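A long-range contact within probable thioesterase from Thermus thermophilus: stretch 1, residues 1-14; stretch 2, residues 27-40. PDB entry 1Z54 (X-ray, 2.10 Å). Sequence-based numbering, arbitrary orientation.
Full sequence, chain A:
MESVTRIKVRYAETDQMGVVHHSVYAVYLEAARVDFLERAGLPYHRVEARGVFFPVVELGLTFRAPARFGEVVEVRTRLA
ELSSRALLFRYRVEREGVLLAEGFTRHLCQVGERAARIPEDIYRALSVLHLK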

# COMPACT_ATOMS: atom_id res chain seq x y z
N MET A 1 14.49 13.94 -19.67
CA MET A 1 15.67 13.49 -18.88
C MET A 1 16.29 14.63 -18.08
O MET A 1 17.47 14.95 -18.23
N GLU A 2 15.48 15.26 -17.22
CA GLU A 2 15.97 16.35 -16.39
C GLU A 2 16.54 15.79 -15.09
O GLU A 2 17.74 15.90 -14.84
N SER A 3 15.69 15.19 -14.27
CA SER A 3 16.16 14.62 -13.01
C SER A 3 15.96 13.11 -13.00
O SER A 3 15.05 12.59 -13.66
N VAL A 4 16.80 12.40 -12.27
CA VAL A 4 16.69 10.95 -12.18
C VAL A 4 16.59 10.50 -10.73
O VAL A 4 17.39 10.91 -9.88
N THR A 5 15.61 9.66 -10.45
CA THR A 5 15.40 9.16 -9.10
C THR A 5 15.59 7.65 -9.06
O THR A 5 14.88 6.91 -9.74
N ARG A 6 16.54 7.20 -8.25
CA ARG A 6 16.79 5.77 -8.13
C ARG A 6 15.88 5.19 -7.04
O ARG A 6 15.77 5.74 -5.94
N ILE A 7 15.21 4.08 -7.35
CA ILE A 7 14.30 3.46 -6.40
C ILE A 7 14.55 1.96 -6.29
O ILE A 7 14.42 1.23 -7.27
N LYS A 8 14.92 1.51 -5.10
CA LYS A 8 15.15 0.09 -4.87
C LYS A 8 13.80 -0.58 -4.62
O LYS A 8 13.08 -0.21 -3.70
N VAL A 9 13.45 -1.55 -5.46
CA VAL A 9 12.17 -2.24 -5.32
C VAL A 9 12.04 -2.89 -3.95
O VAL A 9 12.98 -3.50 -3.45
N ARG A 10 10.88 -2.73 -3.34
CA ARG A 10 10.61 -3.32 -2.04
C ARG A 10 9.79 -4.60 -2.21
O ARG A 10 8.92 -4.69 -3.08
N TYR A 11 10.10 -5.61 -1.40
CA TYR A 11 9.42 -6.90 -1.44
C TYR A 11 7.90 -6.74 -1.42
O TYR A 11 7.19 -7.36 -2.21
N ALA A 12 7.42 -5.90 -0.50
CA ALA A 12 5.99 -5.65 -0.35
C ALA A 12 5.32 -5.17 -1.64
O ALA A 12 4.11 -5.32 -1.80
N GLU A 13 6.10 -4.59 -2.55
CA GLU A 13 5.55 -4.07 -3.80
C GLU A 13 5.37 -5.10 -4.92
O GLU A 13 4.78 -4.80 -5.95
N THR A 14 5.87 -6.32 -4.73
CA THR A 14 5.72 -7.37 -5.74
C THR A 14 4.34 -8.05 -5.63
O THR A 14 3.77 -8.11 -4.54
N VAL A 27 3.21 5.34 -7.31
CA VAL A 27 3.94 5.74 -6.12
C VAL A 27 5.38 6.08 -6.51
O VAL A 27 5.96 7.05 -6.01
N TYR A 28 5.96 5.27 -7.40
CA TYR A 28 7.32 5.51 -7.88
C TYR A 28 7.34 6.85 -8.61
O TYR A 28 8.29 7.62 -8.47
N LEU A 29 6.30 7.13 -9.39
CA LEU A 29 6.21 8.40 -10.11
C LEU A 29 6.15 9.56 -9.12
O LEU A 29 6.76 10.61 -9.34
N GLU A 30 5.39 9.38 -8.05
CA GLU A 30 5.25 10.41 -7.03
C GLU A 30 6.59 10.67 -6.35
O GLU A 30 6.97 11.82 -6.13
N ALA A 31 7.31 9.60 -6.01
CA ALA A 31 8.60 9.75 -5.37
C ALA A 31 9.54 10.56 -6.27
O ALA A 31 10.24 11.46 -5.79
N ALA A 32 9.54 10.24 -7.56
CA ALA A 32 10.39 10.93 -8.53
C ALA A 32 9.96 12.38 -8.67
O ALA A 32 10.79 13.28 -8.72
N ARG A 33 8.65 12.60 -8.75
CA ARG A 33 8.11 13.96 -8.86
C ARG A 33 8.56 14.78 -7.63
O ARG A 33 9.03 15.92 -7.76
N VAL A 34 8.41 14.19 -6.45
CA VAL A 34 8.79 14.84 -5.20
C VAL A 34 10.29 15.18 -5.16
O VAL A 34 10.70 16.25 -4.70
N ASP A 35 11.10 14.25 -5.65
CA ASP A 35 12.55 14.43 -5.68
C ASP A 35 12.88 15.58 -6.66
O ASP A 35 13.72 16.43 -6.38
N PHE A 36 12.19 15.60 -7.79
CA PHE A 36 12.37 16.63 -8.82
C PHE A 36 12.10 18.00 -8.20
O PHE A 36 12.94 18.91 -8.29
N LEU A 37 10.94 18.14 -7.57
CA LEU A 37 10.56 19.39 -6.93
C LEU A 37 11.55 19.81 -5.84
O LEU A 37 11.88 20.99 -5.72
N GLU A 38 12.03 18.85 -5.06
CA GLU A 38 12.99 19.19 -4.02
C GLU A 38 14.29 19.71 -4.66
O GLU A 38 14.75 20.80 -4.34
N ARG A 39 14.85 18.92 -5.57
CA ARG A 39 16.09 19.30 -6.25
C ARG A 39 16.00 20.69 -6.88
O ARG A 39 17.01 21.39 -7.01
N ALA A 40 14.79 21.09 -7.25
CA ALA A 40 14.58 22.40 -7.86
C ALA A 40 14.47 23.49 -6.79
O ALA A 40 14.21 24.65 -7.10

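Strand 3-8 crosses helix 27-39 at an angle of 133°, and its alternation decides which side chains meet the helix: Ser3, Thr5 and Ile7 point toward it, while Val4, Arg6 and Lys8 point away.

The apolar contact centres on Ile7 (chi1 m, chi2 t). Its branched chain reaches two helix residues at once: CG2 sits over one face of the Tyr28 ring, 4.2 Å from the ring centroid in a CH-pi contact, and CD1 lies 4.0 Å from Ala31 CB. At Thr5 the backbones come close, with its CA 5.3 Å from Ala32 CA, and the small alanine suits so narrow a gap. Farther along, Phe36 (chi1 t) turns its ring edge to Ser3, whose OG (chi1 p) is 3.2 Å from Phe36 CD2.

Hydrogen bonds join the polar groups. Threonine's short side chain brings a donor hydroxyl to the carboxylate: Thr5 OG1 (chi1 m) donates to Asp35 OD2 (chi1 t) at 3.0 Å. Asp35 OD2 also forms a salt bridge with Arg39 NH2 at 3.4 Å, one helical turn on. The long Arg39 side chain (chi1 m) lays its guanidinium face against Ser3 CB, and Arg39 NH2 gives a weak hydrogen bond to Val4 O at 2.8 Å. Beyond the strand, Tyr28 (chi1 m) serves both chemistries: its apolar ring face receives Ile7, while Tyr28 OH, at the ring's far end, donates to Glu13 OE1 (chi1 m) at 2.7 Å; Glu13 OE1 also accepts from Arg10 N at 2.8 Å.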

# COMPACT_ATOMS: atom_id res chain seq x y z
CB MET A 1 16.72 12.88 -19.82
CG MET A 1 18.02 12.50 -19.13
SD MET A 1 17.77 11.58 -17.61
CE MET A 1 18.66 10.06 -17.97
CB GLU A 2 14.86 17.35 -16.10
CG GLU A 2 14.44 18.19 -17.29
CD GLU A 2 15.48 19.22 -17.68
OE1 GLU A 2 15.78 20.11 -16.85
OE2 GLU A 2 16.01 19.14 -18.81
CB SER A 3 15.41 15.23 -11.82
OG SER A 3 14.11 14.67 -11.69
CB VAL A 4 17.90 10.26 -12.84
CG1 VAL A 4 17.73 8.75 -12.78
CG2 VAL A 4 18.04 10.73 -14.28
CB THR A 5 13.97 9.47 -8.61
OG1 THR A 5 13.71 10.87 -8.77
CG2 THR A 5 13.81 9.09 -7.14
CB ARG A 6 18.26 5.50 -7.79
CG ARG A 6 19.22 5.84 -8.92
CD ARG A 6 20.67 5.57 -8.55
NE ARG A 6 20.87 4.17 -8.19
CZ ARG A 6 22.05 3.63 -7.90
NH1 ARG A 6 22.13 2.34 -7.58
NH2 ARG A 6 23.15 4.38 -7.92
CB ILE A 7 12.82 3.70 -6.80
CG1 ILE A 7 12.49 5.19 -6.70
CG2 ILE A 7 11.89 2.90 -5.90
CD1 ILE A 7 11.06 5.54 -7.10
CB LYS A 8 16.05 -0.11 -3.65
CG LYS A 8 16.40 -1.55 -3.35
CD LYS A 8 17.40 -1.62 -2.20
CE LYS A 8 17.68 -3.05 -1.77
NZ LYS A 8 18.81 -3.11 -0.78
CB VAL A 9 11.98 -3.33 -6.38
CG1 VAL A 9 10.68 -4.11 -6.10
CG2 VAL A 9 11.93 -2.70 -7.76
CB ARG A 10 9.90 -2.30 -1.14
CG ARG A 10 10.89 -1.55 -0.24
CD ARG A 10 10.84 -0.02 -0.32
NE ARG A 10 9.61 0.55 0.21
CZ ARG A 10 9.51 1.74 0.79
NH1 ARG A 10 8.34 2.17 1.24
NH2 ARG A 10 10.58 2.51 0.94
CB TYR A 11 9.87 -7.76 -0.26
CG TYR A 11 9.57 -9.23 -0.43
CD1 TYR A 11 10.40 -10.04 -1.21
CD2 TYR A 11 8.45 -9.81 0.16
CE1 TYR A 11 10.12 -11.39 -1.40
CE2 TYR A 11 8.15 -11.16 -0.02
CZ TYR A 11 8.99 -11.94 -0.81
OH TYR A 11 8.70 -13.27 -1.02
CB ALA A 12 5.77 -4.62 0.75
CB GLU A 13 6.42 -2.89 -4.26
CG GLU A 13 6.68 -1.89 -3.12
CD GLU A 13 7.67 -0.78 -3.47
OE1 GLU A 13 8.70 -1.08 -4.10
OE2 GLU A 13 7.42 0.38 -3.09
CB THR A 14 6.80 -8.46 -5.57
OG1 THR A 14 6.59 -9.14 -4.32
CG2 THR A 14 8.19 -7.85 -5.59
CB VAL A 27 3.91 4.63 -5.04
CG1 VAL A 27 4.85 4.97 -3.90
CG2 VAL A 27 2.48 4.48 -4.50
CB TYR A 28 7.75 4.41 -8.86
CG TYR A 28 8.02 3.05 -8.25
CD1 TYR A 28 8.33 1.97 -9.08
CD2 TYR A 28 8.00 2.84 -6.88
CE1 TYR A 28 8.60 0.71 -8.56
CE2 TYR A 28 8.28 1.58 -6.34
CZ TYR A 28 8.58 0.52 -7.20
OH TYR A 28 8.91 -0.74 -6.72
CB LEU A 29 4.97 8.44 -11.01
CG LEU A 29 4.90 7.42 -12.16
CD1 LEU A 29 3.79 7.82 -13.13
CD2 LEU A 29 6.23 7.38 -12.90
CB GLU A 30 4.20 9.99 -5.99
CG GLU A 30 4.03 10.96 -4.82
CD GLU A 30 2.96 10.50 -3.82
OE1 GLU A 30 1.85 11.09 -3.81
OE2 GLU A 30 3.23 9.54 -3.07
CB ALA A 31 9.20 8.38 -5.07
CB ALA A 32 10.31 10.23 -9.89
CB ARG A 33 6.58 13.90 -8.95
CG ARG A 33 5.90 15.27 -8.97
CD ARG A 33 4.40 15.22 -9.30
NE ARG A 33 3.57 14.48 -8.34
CZ ARG A 33 3.21 13.20 -8.46
NH1 ARG A 33 3.61 12.49 -9.51
NH2 ARG A 33 2.41 12.64 -7.57
CB VAL A 34 8.41 13.93 -4.00
CG1 VAL A 34 9.21 14.32 -2.77
CG2 VAL A 34 6.91 14.03 -3.73
CB ASP A 35 13.20 13.12 -6.13
CG ASP A 35 14.72 13.16 -6.09
OD1 ASP A 35 15.29 13.74 -5.14
OD2 ASP A 35 15.34 12.59 -7.00
CB PHE A 36 11.40 16.35 -9.97
CG PHE A 36 11.42 17.38 -11.08
CD1 PHE A 36 10.73 18.57 -10.95
CD2 PHE A 36 12.10 17.12 -12.27
CE1 PHE A 36 10.70 19.49 -11.99
CE2 PHE A 36 12.08 18.04 -13.33
CZ PHE A 36 11.38 19.22 -13.19
CB LEU A 37 9.17 19.26 -6.33
CG LEU A 37 8.02 19.33 -7.34
CD1 LEU A 37 6.72 18.96 -6.66
CD2 LEU A 37 7.93 20.74 -7.92
CB GLU A 38 13.27 17.96 -3.14
CG GLU A 38 14.41 18.12 -2.15
CD GLU A 38 14.45 16.99 -1.12
OE1 GLU A 38 13.81 17.13 -0.06
OE2 GLU A 38 15.12 15.96 -1.36
CB ARG A 39 16.44 18.25 -7.30
CG ARG A 39 16.72 16.90 -6.68
CD ARG A 39 16.69 15.76 -7.69
NE ARG A 39 17.80 15.80 -8.64
CZ ARG A 39 18.08 14.81 -9.49
NH1 ARG A 39 19.11 14.91 -10.32
NH2 ARG A 39 17.33 13.72 -9.49
CB ALA A 40 13.32 22.38 -8.71